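Local structure of beta-d-glucoside glucohydrolase (3ZYZ) at residues Tyr160-Gln165 and Asn205-Thr210; Ser173-Asp178 and Gly546-Phe551; Ser199-Tyr204 and Thr235-Gln240. The protein probably hydrolyses terminal, non-reducing beta-D-glucosyl residues with release of beta-D-glucose, as a secreted family 3 glycoside hydrolase of cellulose degradation. All coordinates share one frame; numbering follows the deposited sequence.

Followed from the N terminus, the chain leaves strand 154-160 into 160-165, runs through 173-178 and helix 178-194, and enters strand 199-202. Interaction 1 closes its loop at 205-210, after 39 intervening residues. Interaction 3 then joins 199-204 to 235-240, so its loop crosses that of interaction 1; backbone bonds of Y160 to M201 and S203 link the two. Interaction 2 closes last and longest, bringing 546-551 of the C-terminal family region to 173-178. It crosses interaction 1, shares a four-stranded sheet with it, and encloses interaction 3. Together they connect the glucose site, the glycosylated turn at N208 and the more C-terminal chain.

Interaction 1: Tyr160-Gln165 and Asn205-Thr210; sequences YILNEQ and NKVNTT. With NAG (2-acetamido-2-deoxy-beta-D-glucopyranose), chain C.
The carbonyl of I161 and the side-chain amide of N205 form the polar half of a buried loop-to-strand contact, whose apolar half is made by I161 and L162 against V207. It lies where the chain leaves strand 154-160 of the N-terminal TIM-barrel region and meets the short strand 206-207. N205 ND2 donates to I161 O at 3.1 Å, with a nearly straight N-H...O angle of 164°; the acceptor is close to the amide plane of N205. The same nitrogen reaches K206 O at 3.0 Å, approaching that oxygen from above its carbonyl plane. With CG between the backbone N and the carbonyl carbon (chi1 57°), the N205 amide can bond to the adjoining residue K206 as well as to the loop. Its other end, OD1, accepts from S203 OG and comes to 3.2 Å from N163 CB, so the amide also packs against the inverse gamma turn centred on N163.

Beside this polar group, the side chains of L162 and V207 cross at about a right angle, L162 CD1 meeting V207 CG1 at 3.8 Å. The second V207 branch turns to I161, where the two CG2 atoms are 4.2 Å apart. V207 also opens the type I' turn that runs to T210, closed by V207 N to T210 O (2.7 Å) and the return bond from T210 N to V207 O. It carries N208, whose ND2 is linked covalently to C1 of the N-acetylglucosamine. I161 follows a cis peptide bond, and L162 also packs on L181 and Y185 of helix 178-194. Two bonds from ND2 and one to OD1 therefore satisfy both ends of the buried N205 amide and should fix its rotation, while V207 lies beside it, toward the glycosylated turn.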
loop_
_atom_site.group_PDB
_atom_site.type_symbol
_atom_site.label_atom_id
_atom_site.label_comp_id
_atom_site.label_asym_id
_atom_site.label_seq_id
_atom_site.Cartn_x
_atom_site.Cartn_y
_atom_site.Cartn_z
ATOM N N TYR A 160 -1.282 -7.503 -10.316
ATOM C CA TYR A 160 -1.759 -8.874 -10.206
ATOM C C TYR A 160 -0.978 -9.788 -11.147
ATOM O O TYR A 160 -1.271 -9.830 -12.337
ATOM C CB TYR A 160 -3.258 -8.895 -10.532
ATOM C CG TYR A 160 -3.951 -10.218 -10.347
ATOM C CD1 TYR A 160 -4.381 -10.632 -9.084
ATOM C CD2 TYR A 160 -4.222 -11.042 -11.439
ATOM C CE1 TYR A 160 -5.031 -11.841 -8.909
ATOM C CE2 TYR A 160 -4.887 -12.258 -11.273
ATOM C CZ TYR A 160 -5.282 -12.653 -10.005
ATOM O OH TYR A 160 -5.934 -13.860 -9.827
ATOM N N ILE A 161 -0.022 -10.572 -10.631
ATOM C CA ILE A 161 0.183 -10.841 -9.195
ATOM C C ILE A 161 1.598 -11.416 -9.021
ATOM O O ILE A 161 2.203 -11.877 -9.998
ATOM C CB ILE A 161 -0.894 -11.845 -8.661
ATOM C CG1 ILE A 161 -0.852 -11.968 -7.131
ATOM C CG2 ILE A 161 -0.778 -13.205 -9.363
ATOM C CD1 ILE A 161 -2.030 -12.717 -6.552
ATOM N N LEU A 162 2.124 -11.366 -7.792
ATOM C CA LEU A 162 3.446 -11.915 -7.427
ATOM C C LEU A 162 4.637 -11.148 -8.041
ATOM O O LEU A 162 5.697 -11.729 -8.317
ATOM C CB LEU A 162 3.559 -13.416 -7.748
ATOM C CG LEU A 162 2.437 -14.388 -7.372
ATOM C CD1 LEU A 162 2.742 -15.764 -7.940
ATOM C CD2 LEU A 162 2.260 -14.449 -5.870
ATOM N N ASN A 163 4.439 -9.852 -8.247
ATOM C CA ASN A 163 5.506 -8.928 -8.622
ATOM C C ASN A 163 6.198 -8.417 -7.342
ATOM O O ASN A 163 6.047 -7.259 -6.961
ATOM C CB ASN A 163 4.877 -7.796 -9.460
ATOM C CG ASN A 163 5.862 -6.704 -9.864
ATOM O OD1 ASN A 163 5.442 -5.596 -10.217
ATOM N ND2 ASN A 163 7.156 -6.995 -9.802
ATOM N N GLU A 164 6.961 -9.293 -6.689
ATOM C CA GLU A 164 7.529 -9.012 -5.352
ATOM C C GLU A 164 8.950 -8.431 -5.366
ATOM O O GLU A 164 9.564 -8.250 -4.300
ATOM C CB GLU A 164 7.458 -10.250 -4.447
ATOM C CG GLU A 164 6.041 -10.741 -4.115
ATOM C CD GLU A 164 5.220 -9.772 -3.255
ATOM O OE1 GLU A 164 5.738 -9.180 -2.268
ATOM O OE2 GLU A 164 4.026 -9.609 -3.564
ATOM N N GLN A 165 9.466 -8.139 -6.559
ATOM C CA GLN A 165 10.769 -7.500 -6.699
ATOM C C GLN A 165 10.852 -6.764 -8.018
ATOM O O GLN A 165 10.225 -7.159 -8.997
ATOM C CB GLN A 165 11.908 -8.533 -6.618
ATOM C CG GLN A 165 12.099 -9.408 -7.889
ATOM C CD GLN A 165 13.262 -10.371 -7.739
ATOM O OE1 GLN A 165 13.300 -11.142 -6.796
ATOM N NE2 GLN A 165 14.229 -10.305 -8.652
ATOM N N ASN A 205 5.610 -9.809 -14.422
ATOM C CA ASN A 205 6.314 -11.066 -14.195
ATOM C C ASN A 205 5.544 -12.263 -14.712
ATOM O O ASN A 205 4.390 -12.139 -15.126
ATOM C CB ASN A 205 6.604 -11.236 -12.705
ATOM C CG ASN A 205 5.350 -11.181 -11.866
ATOM O OD1 ASN A 205 4.798 -10.096 -11.615
ATOM N ND2 ASN A 205 4.856 -12.347 -11.470
ATOM N N LYS A 206 6.208 -13.413 -14.708
ATOM C CA LYS A 206 5.572 -14.680 -14.990
ATOM C C LYS A 206 5.105 -15.315 -13.696
ATOM O O LYS A 206 5.628 -15.023 -12.622
ATOM C CB LYS A 206 6.526 -15.619 -15.723
ATOM C CG LYS A 206 6.808 -15.230 -17.141
ATOM C CD LYS A 206 7.960 -16.038 -17.719
ATOM C CE LYS A 206 8.054 -15.815 -19.213
ATOM N NZ LYS A 206 9.341 -16.282 -19.779
ATOM N N VAL A 207 4.081 -16.152 -13.805
ATOM C CA VAL A 207 3.580 -16.933 -12.687
ATOM C C VAL A 207 3.622 -18.387 -13.167
ATOM O O VAL A 207 2.867 -18.759 -14.081
ATOM C CB VAL A 207 2.143 -16.515 -12.300
ATOM C CG1 VAL A 207 1.581 -17.422 -11.190
ATOM C CG2 VAL A 207 2.082 -15.036 -11.881
ATOM N N ASN A 208 4.533 -19.182 -12.585
ATOM C CA ASN A 208 4.794 -20.562 -13.023
ATOM C C ASN A 208 5.165 -20.660 -14.497
ATOM O O ASN A 208 4.637 -21.519 -15.203
ATOM C CB ASN A 208 3.600 -21.491 -12.762
ATOM C CG ASN A 208 3.571 -22.060 -11.358
ATOM O OD1 ASN A 208 3.949 -21.389 -10.380
ATOM N ND2 ASN A 208 3.105 -23.313 -11.249
ATOM N N THR A 209 6.072 -19.793 -14.953
ATOM C CA THR A 209 6.530 -19.730 -16.362
ATOM C C THR A 209 5.593 -19.011 -17.354
ATOM O O THR A 209 5.947 -18.845 -18.532
ATOM C CB THR A 209 6.923 -21.123 -16.977
ATOM O OG1 THR A 209 5.738 -21.871 -17.285
ATOM C CG2 THR A 209 7.849 -21.931 -16.048
ATOM N N THR A 210 4.423 -18.575 -16.895
ATOM C CA THR A 210 3.458 -17.907 -17.773
ATOM C C THR A 210 3.323 -16.430 -17.411
ATOM O O THR A 210 3.031 -16.091 -16.269
ATOM C CB THR A 210 2.066 -18.577 -17.704
ATOM O OG1 THR A 210 2.180 -19.964 -18.047
ATOM C CG2 THR A 210 1.092 -17.902 -18.654
HETATM C C1 NAG C . 2.958 -24.038 -10.006
HETATM C C2 NAG C . 3.850 -24.747 -8.978
HETATM C C3 NAG C . 3.081 -25.715 -8.061
HETATM C C4 NAG C . 1.762 -25.110 -7.569
HETATM C C5 NAG C . 0.965 -24.662 -8.798
HETATM C C6 NAG C . -0.427 -24.131 -8.460
HETATM C C7 NAG C . 6.188 -25.175 -9.694
HETATM C C8 NAG C . 7.077 -26.073 -10.513
HETATM N N2 NAG C . 4.884 -25.478 -9.697
HETATM O O3 NAG C . 3.871 -26.095 -6.952
HETATM O O4 NAG C . 1.048 -26.014 -6.733
HETATM O O5 NAG C . 1.718 -23.647 -9.435
HETATM O O6 NAG C . -0.347 -22.802 -7.986
HETATM O O7 NAG C . 6.669 -24.233 -9.063
#

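Interaction 2: Ser173-Asp178 and Gly546-Phe551; sequences SSNPDD and GGSDSF. With NAG (2-acetamido-2-deoxy-beta-D-glucopyranose), chain C.
S173 with S548, and S174 with D549, form two successive parallel beta bridges between the N-terminal and C-terminal family regions. Three backbone hydrogen bonds hold them: S173 N to G547 O at 2.9 Å, D549 N to S173 O at 2.9 Å, and N175 N to D549 O at 2.8 Å. S173 thus uses its N-H and carbonyl on two residues flanking S548, as parallel pairing requires.

The apolar contacts centre on F551. P176 lies alongside it and points the same way, P176 CB meeting F551 CB at 3.5 Å, while P176 CD sits over one ring face, offset toward the rim. With CG anti to the carbonyl carbon (chi1 -80°), the phenyl ring extends back to S174, whose OG approaches F551 CE1 obliquely at 3.3 Å, while that hydroxyl is hydrogen-bonded to L162 O.

Polar groups gather where the pairing ends, at its C-terminal side. D549 OD1 accepts from F551 N at 2.8 Å, met from above the carboxylate plane, in an Asx turn that bends the chain after the bridges. The other oxygen, OD2, forms a salt bridge with K119. A water donates to F551 O at 2.7 Å; its approach to D177 OD1 is very short and so less certain. D177 caps the next helix. The N-acetylglucosamine lies beside 175-178, and D178 N makes a weak hydrogen bond to its O4.

Strand 548-549 is an outermost strand of the four-stranded sheet; strand 173-174 lies between it and strand 206-207, while F551 meets Y185 of helix 178-194 with their rings nearly perpendicular.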
loop_
_atom_site.group_PDB
_atom_site.type_symbol
_atom_site.label_atom_id
_atom_site.label_comp_id
_atom_site.label_asym_id
_atom_site.label_seq_id
_atom_site.Cartn_x
_atom_site.Cartn_y
_atom_site.Cartn_z
ATOM N N SER A 173 10.020 -15.533 -13.182
ATOM C CA SER A 173 8.801 -16.291 -12.913
ATOM C C SER A 173 8.661 -16.472 -11.402
ATOM O O SER A 173 9.596 -16.946 -10.734
ATOM C CB SER A 173 8.838 -17.653 -13.628
ATOM O OG SER A 173 7.604 -18.352 -13.504
ATOM N N SER A 174 7.511 -16.075 -10.867
ATOM C CA SER A 174 7.175 -16.313 -9.449
ATOM C C SER A 174 6.409 -17.617 -9.339
ATOM O O SER A 174 5.327 -17.736 -9.896
ATOM C CB SER A 174 6.314 -15.176 -8.909
ATOM O OG SER A 174 7.037 -13.955 -8.827
ATOM N N ASN A 175 6.971 -18.597 -8.629
ATOM C CA ASN A 175 6.457 -19.974 -8.674
ATOM C C ASN A 175 5.960 -20.607 -7.346
ATOM O O ASN A 175 6.313 -21.755 -7.050
ATOM C CB ASN A 175 7.522 -20.899 -9.278
ATOM C CG ASN A 175 7.971 -20.461 -10.665
ATOM O OD1 ASN A 175 7.248 -19.756 -11.376
ATOM N ND2 ASN A 175 9.165 -20.892 -11.059
ATOM N N PRO A 176 5.117 -19.900 -6.570
ATOM C CA PRO A 176 4.729 -20.498 -5.277
ATOM C C PRO A 176 3.756 -21.655 -5.440
ATOM O O PRO A 176 3.204 -21.848 -6.524
ATOM C CB PRO A 176 4.009 -19.349 -4.568
ATOM C CG PRO A 176 3.379 -18.568 -5.673
ATOM C CD PRO A 176 4.379 -18.648 -6.837
ATOM N N ASP A 177 3.521 -22.396 -4.358
ATOM C CA ASP A 177 2.468 -23.402 -4.353
ATOM C C ASP A 177 1.100 -22.714 -4.411
ATOM O O ASP A 177 0.985 -21.494 -4.190
ATOM C CB ASP A 177 2.585 -24.299 -3.116
ATOM C CG ASP A 177 2.406 -23.518 -1.823
ATOM O OD1 ASP A 177 3.250 -22.654 -1.518
ATOM O OD2 ASP A 177 1.403 -23.732 -1.131
ATOM N N ASP A 178 0.070 -23.501 -4.707
ATOM C CA ASP A 178 -1.292 -22.997 -4.872
ATOM C C ASP A 178 -1.841 -22.344 -3.602
ATOM O O ASP A 178 -2.476 -21.289 -3.672
ATOM C CB ASP A 178 -2.225 -24.127 -5.321
ATOM C CG ASP A 178 -3.650 -23.659 -5.536
ATOM O OD1 ASP A 178 -3.935 -23.043 -6.580
ATOM O OD2 ASP A 178 -4.496 -23.916 -4.655
ATOM N N GLY A 546 18.145 -14.717 -10.409
ATOM C CA GLY A 546 17.907 -15.672 -11.490
ATOM C C GLY A 546 16.526 -15.556 -12.127
ATOM O O GLY A 546 15.770 -14.620 -11.836
ATOM N N GLY A 547 16.205 -16.504 -13.005
ATOM C CA GLY A 547 14.939 -16.490 -13.744
ATOM C C GLY A 547 13.744 -16.977 -12.942
ATOM O O GLY A 547 12.613 -16.908 -13.425
ATOM N N SER A 548 13.984 -17.448 -11.712
ATOM C CA SER A 548 12.943 -18.092 -10.905
ATOM C C SER A 548 12.984 -17.731 -9.419
ATOM O O SER A 548 14.034 -17.824 -8.790
ATOM C CB SER A 548 13.057 -19.621 -11.016
ATOM O OG SER A 548 12.611 -20.078 -12.281
ATOM N N ASP A 549 11.837 -17.350 -8.861
ATOM C CA ASP A 549 11.674 -17.312 -7.406
ATOM C C ASP A 549 10.679 -18.401 -7.051
ATOM O O ASP A 549 9.512 -18.322 -7.403
ATOM C CB ASP A 549 11.194 -15.939 -6.910
ATOM C CG ASP A 549 11.064 -15.867 -5.376
ATOM O OD1 ASP A 549 11.216 -16.909 -4.692
ATOM O OD2 ASP A 549 10.795 -14.757 -4.855
ATOM N N SER A 550 11.159 -19.430 -6.366
ATOM C CA SER A 550 10.335 -20.583 -6.042
ATOM C C SER A 550 9.371 -20.280 -4.894
ATOM O O SER A 550 8.517 -21.119 -4.552
ATOM C CB SER A 550 11.227 -21.799 -5.715
ATOM O OG SER A 550 12.088 -21.521 -4.609
ATOM N N PHE A 551 9.492 -19.085 -4.308
ATOM C CA PHE A 551 8.677 -18.704 -3.143
ATOM C C PHE A 551 8.615 -19.840 -2.127
ATOM O O PHE A 551 7.545 -20.149 -1.605
ATOM C CB PHE A 551 7.239 -18.347 -3.557
ATOM C CG PHE A 551 7.068 -16.959 -4.110
ATOM C CD1 PHE A 551 7.724 -16.561 -5.271
ATOM C CD2 PHE A 551 6.192 -16.063 -3.495
ATOM C CE1 PHE A 551 7.548 -15.269 -5.795
ATOM C CE2 PHE A 551 5.994 -14.787 -4.006
ATOM C CZ PHE A 551 6.685 -14.381 -5.163
HETATM C C1 NAG C . 2.958 -24.038 -10.006
HETATM C C2 NAG C . 3.850 -24.747 -8.978
HETATM C C3 NAG C . 3.081 -25.715 -8.061
HETATM C C4 NAG C . 1.762 -25.110 -7.569
HETATM C C5 NAG C . 0.965 -24.662 -8.798
HETATM C C6 NAG C . -0.427 -24.131 -8.460
HETATM C C7 NAG C . 6.188 -25.175 -9.694
HETATM C C8 NAG C . 7.077 -26.073 -10.513
HETATM N N2 NAG C . 4.884 -25.478 -9.697
HETATM O O3 NAG C . 3.871 -26.095 -6.952
HETATM O O4 NAG C . 1.048 -26.014 -6.733
HETATM O O5 NAG C . 1.718 -23.647 -9.435
HETATM O O6 NAG C . -0.347 -22.802 -7.986
HETATM O O7 NAG C . 6.669 -24.233 -9.063
HETATM O O HOH W 1 5.271 -21.414 -2.116
#

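Interaction 3: Ser199-Tyr204 and Thr235-Gln240; sequences SVMCSY and TDWNAQ. With BGC (beta-D-glucopyranose), chain D.
C202 and T235 form a parallel bridge at the ends of strands 199-202 and 232-235, neighbours in the parallel part of the TIM-barrel sheet, extended by D236 N donating to C202 O at 2.9 Å, before 236-239 folds into a type II turn. On the glucose side, the Y204 ring and D236 carboxylate stack with their planes 25° apart, and D236 CB stands over the ring centre in a CH-pi contact, 4.1 Å from the centroid. Y204 CG is anti to the carbonyl carbon (chi1 -83°), a setting that carries the phenol across the turn, where OH donates to W237 O at 2.5 Å. A239 CB packs against Y204 CD1 at 3.8 Å.

M201 reaches along the opposite flank of D236: its SD lies 3.6 Å from D236 CG, and the bend at chi3 (-67°) brings CE to W237 CZ3. M201 and W237 line the pocket of the bound glucose, whose C6 sits 3.6 Å above the centre of the W237 ring plane. The sugar O2 donates to D236 OD2 at 2.8 Å, and a water links the same oxygen to Y204 N. D61, R125, K158, H159 and E441 also hydrogen-bond to the sugar. D236 is thus held between sugar, tyrosine ring and methionine sulfur, its OD2 gripped by a sugar hydroxyl and a water, which should restrict the carboxylate's rotation in the glucose site.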
loop_
_atom_site.group_PDB
_atom_site.type_symbol
_atom_site.label_atom_id
_atom_site.label_comp_id
_atom_site.label_asym_id
_atom_site.label_seq_id
_atom_site.Cartn_x
_atom_site.Cartn_y
_atom_site.Cartn_z
ATOM N N SER A 199 -11.383 -2.142 -11.875
ATOM C CA SER A 199 -10.354 -2.716 -12.718
ATOM C C SER A 199 -9.248 -3.349 -11.885
ATOM O O SER A 199 -9.068 -3.015 -10.705
ATOM C CB SER A 199 -9.780 -1.642 -13.644
ATOM O OG SER A 199 -8.805 -2.184 -14.514
ATOM N N VAL A 200 -8.531 -4.271 -12.515
ATOM C CA VAL A 200 -7.386 -4.937 -11.935
ATOM C C VAL A 200 -6.306 -4.853 -13.010
ATOM O O VAL A 200 -6.603 -5.010 -14.206
ATOM C CB VAL A 200 -7.700 -6.396 -11.583
ATOM C CG1 VAL A 200 -6.419 -7.200 -11.366
ATOM C CG2 VAL A 200 -8.623 -6.472 -10.325
ATOM N N MET A 201 -5.071 -4.580 -12.608
ATOM C CA MET A 201 -3.962 -4.554 -13.572
ATOM C C MET A 201 -3.047 -5.777 -13.429
ATOM O O MET A 201 -2.476 -5.996 -12.356
ATOM C CB MET A 201 -3.141 -3.281 -13.400
ATOM C CG MET A 201 -2.001 -3.119 -14.411
ATOM S SD MET A 201 -0.879 -1.795 -13.919
ATOM C CE MET A 201 -1.925 -0.344 -14.097
ATOM N N CYS A 202 -2.881 -6.553 -14.504
ATOM C CA CYS A 202 -1.995 -7.731 -14.442
ATOM C C CYS A 202 -0.535 -7.322 -14.550
ATOM O O CYS A 202 -0.217 -6.338 -15.212
ATOM C CB CYS A 202 -2.368 -8.816 -15.462
ATOM S SG CYS A 202 -2.587 -8.287 -17.163
ATOM N N SER A 203 0.344 -8.068 -13.883
ATOM C CA SER A 203 1.733 -7.645 -13.700
ATOM C C SER A 203 2.681 -8.002 -14.849
ATOM O O SER A 203 2.295 -8.662 -15.818
ATOM C CB SER A 203 2.284 -8.187 -12.370
ATOM O OG SER A 203 2.215 -9.602 -12.333
ATOM N N TYR A 204 3.926 -7.560 -14.689
ATOM C CA TYR A 204 5.036 -7.778 -15.617
ATOM C C TYR A 204 5.629 -9.181 -15.594
ATOM O O TYR A 204 6.121 -9.664 -16.612
ATOM C CB TYR A 204 6.177 -6.809 -15.281
ATOM C CG TYR A 204 6.011 -5.438 -15.886
ATOM C CD1 TYR A 204 5.886 -5.280 -17.274
ATOM C CD2 TYR A 204 5.989 -4.291 -15.081
ATOM C CE1 TYR A 204 5.740 -4.029 -17.841
ATOM C CE2 TYR A 204 5.835 -3.027 -15.643
ATOM C CZ TYR A 204 5.712 -2.908 -17.028
ATOM O OH TYR A 204 5.556 -1.676 -17.604
ATOM N N THR A 235 -3.481 -4.595 -18.778
ATOM C CA THR A 235 -2.073 -4.933 -18.646
ATOM C C THR A 235 -1.334 -3.861 -17.870
ATOM O O THR A 235 -1.757 -2.700 -17.842
ATOM C CB THR A 235 -1.372 -5.048 -20.028
ATOM O OG1 THR A 235 -1.479 -3.797 -20.708
ATOM C CG2 THR A 235 -1.981 -6.145 -20.891
ATOM N N ASP A 236 -0.224 -4.240 -17.243
ATOM C CA ASP A 236 0.750 -3.241 -16.859
ATOM C C ASP A 236 1.343 -2.738 -18.185
ATOM O O ASP A 236 1.062 -3.303 -19.249
ATOM C CB ASP A 236 1.811 -3.799 -15.903
ATOM C CG ASP A 236 2.447 -2.700 -15.043
ATOM O OD1 ASP A 236 2.615 -1.545 -15.536
ATOM O OD2 ASP A 236 2.757 -2.981 -13.870
ATOM N N TRP A 237 2.108 -1.654 -18.140
ATOM C CA TRP A 237 2.489 -0.949 -19.371
ATOM C C TRP A 237 3.455 -1.741 -20.253
ATOM O O TRP A 237 4.641 -1.866 -19.948
ATOM C CB TRP A 237 2.991 0.468 -19.053
ATOM C CG TRP A 237 1.936 1.567 -19.268
ATOM C CD1 TRP A 237 2.108 2.728 -19.955
ATOM C CD2 TRP A 237 0.578 1.580 -18.799
ATOM N NE1 TRP A 237 0.958 3.473 -19.935
ATOM C CE2 TRP A 237 -0.005 2.785 -19.246
ATOM C CE3 TRP A 237 -0.204 0.693 -18.052
ATOM C CZ2 TRP A 237 -1.336 3.126 -18.970
ATOM C CZ3 TRP A 237 -1.528 1.036 -17.768
ATOM C CH2 TRP A 237 -2.079 2.246 -18.226
ATOM N N ASN A 238 2.915 -2.262 -21.356
ATOM C CA ASN A 238 3.612 -3.179 -22.281
ATOM C C ASN A 238 3.960 -4.517 -21.627
ATOM O O ASN A 238 5.003 -5.108 -21.883
ATOM C CB ASN A 238 4.842 -2.537 -22.935
ATOM C CG ASN A 238 5.359 -3.353 -24.121
ATOM O OD1 ASN A 238 4.646 -3.569 -25.090
ATOM N ND2 ASN A 238 6.598 -3.828 -24.027
ATOM N N ALA A 239 3.048 -4.988 -20.779
ATOM C CA ALA A 239 3.179 -6.262 -20.109
ATOM C C ALA A 239 2.531 -7.367 -20.945
ATOM O O ALA A 239 2.582 -8.542 -20.567
ATOM C CB ALA A 239 2.540 -6.185 -18.727
ATOM N N GLN A 240 1.915 -6.984 -22.069
ATOM C CA GLN A 240 1.281 -7.930 -23.000
ATOM C C GLN A 240 2.316 -8.568 -23.931
ATOM O O GLN A 240 3.203 -7.884 -24.448
ATOM C CB GLN A 240 0.225 -7.203 -23.827
ATOM C CG GLN A 240 -0.695 -8.096 -24.649
ATOM C CD GLN A 240 -1.754 -7.288 -25.395
ATOM O OE1 GLN A 240 -1.596 -6.086 -25.610
ATOM N NE2 GLN A 240 -2.841 -7.947 -25.785
HETATM C C2 BGC D . 3.913 0.475 -13.584
HETATM C C3 BGC D . 2.460 0.639 -13.199
HETATM C C4 BGC D . 1.966 1.958 -13.767
HETATM C C5 BGC D . 2.189 2.019 -15.290
HETATM C C6 BGC D . 1.713 3.331 -15.906
HETATM C C1 BGC D . 4.127 0.649 -15.101
HETATM O O1 BGC D . 5.507 0.642 -15.390
HETATM O O2 BGC D . 4.311 -0.802 -13.139
HETATM O O3 BGC D . 2.384 0.624 -11.787
HETATM O O4 BGC D . 0.613 2.152 -13.420
HETATM O O5 BGC D . 3.573 1.871 -15.574
HETATM O O6 BGC D . 2.596 4.367 -15.525
HETATM O O HOH W 2 2.467 -10.117 -18.208
HETATM O O HOH W 3 5.608 -8.437 -19.099
HETATM O O HOH W 4 3.857 -5.236 -12.692
#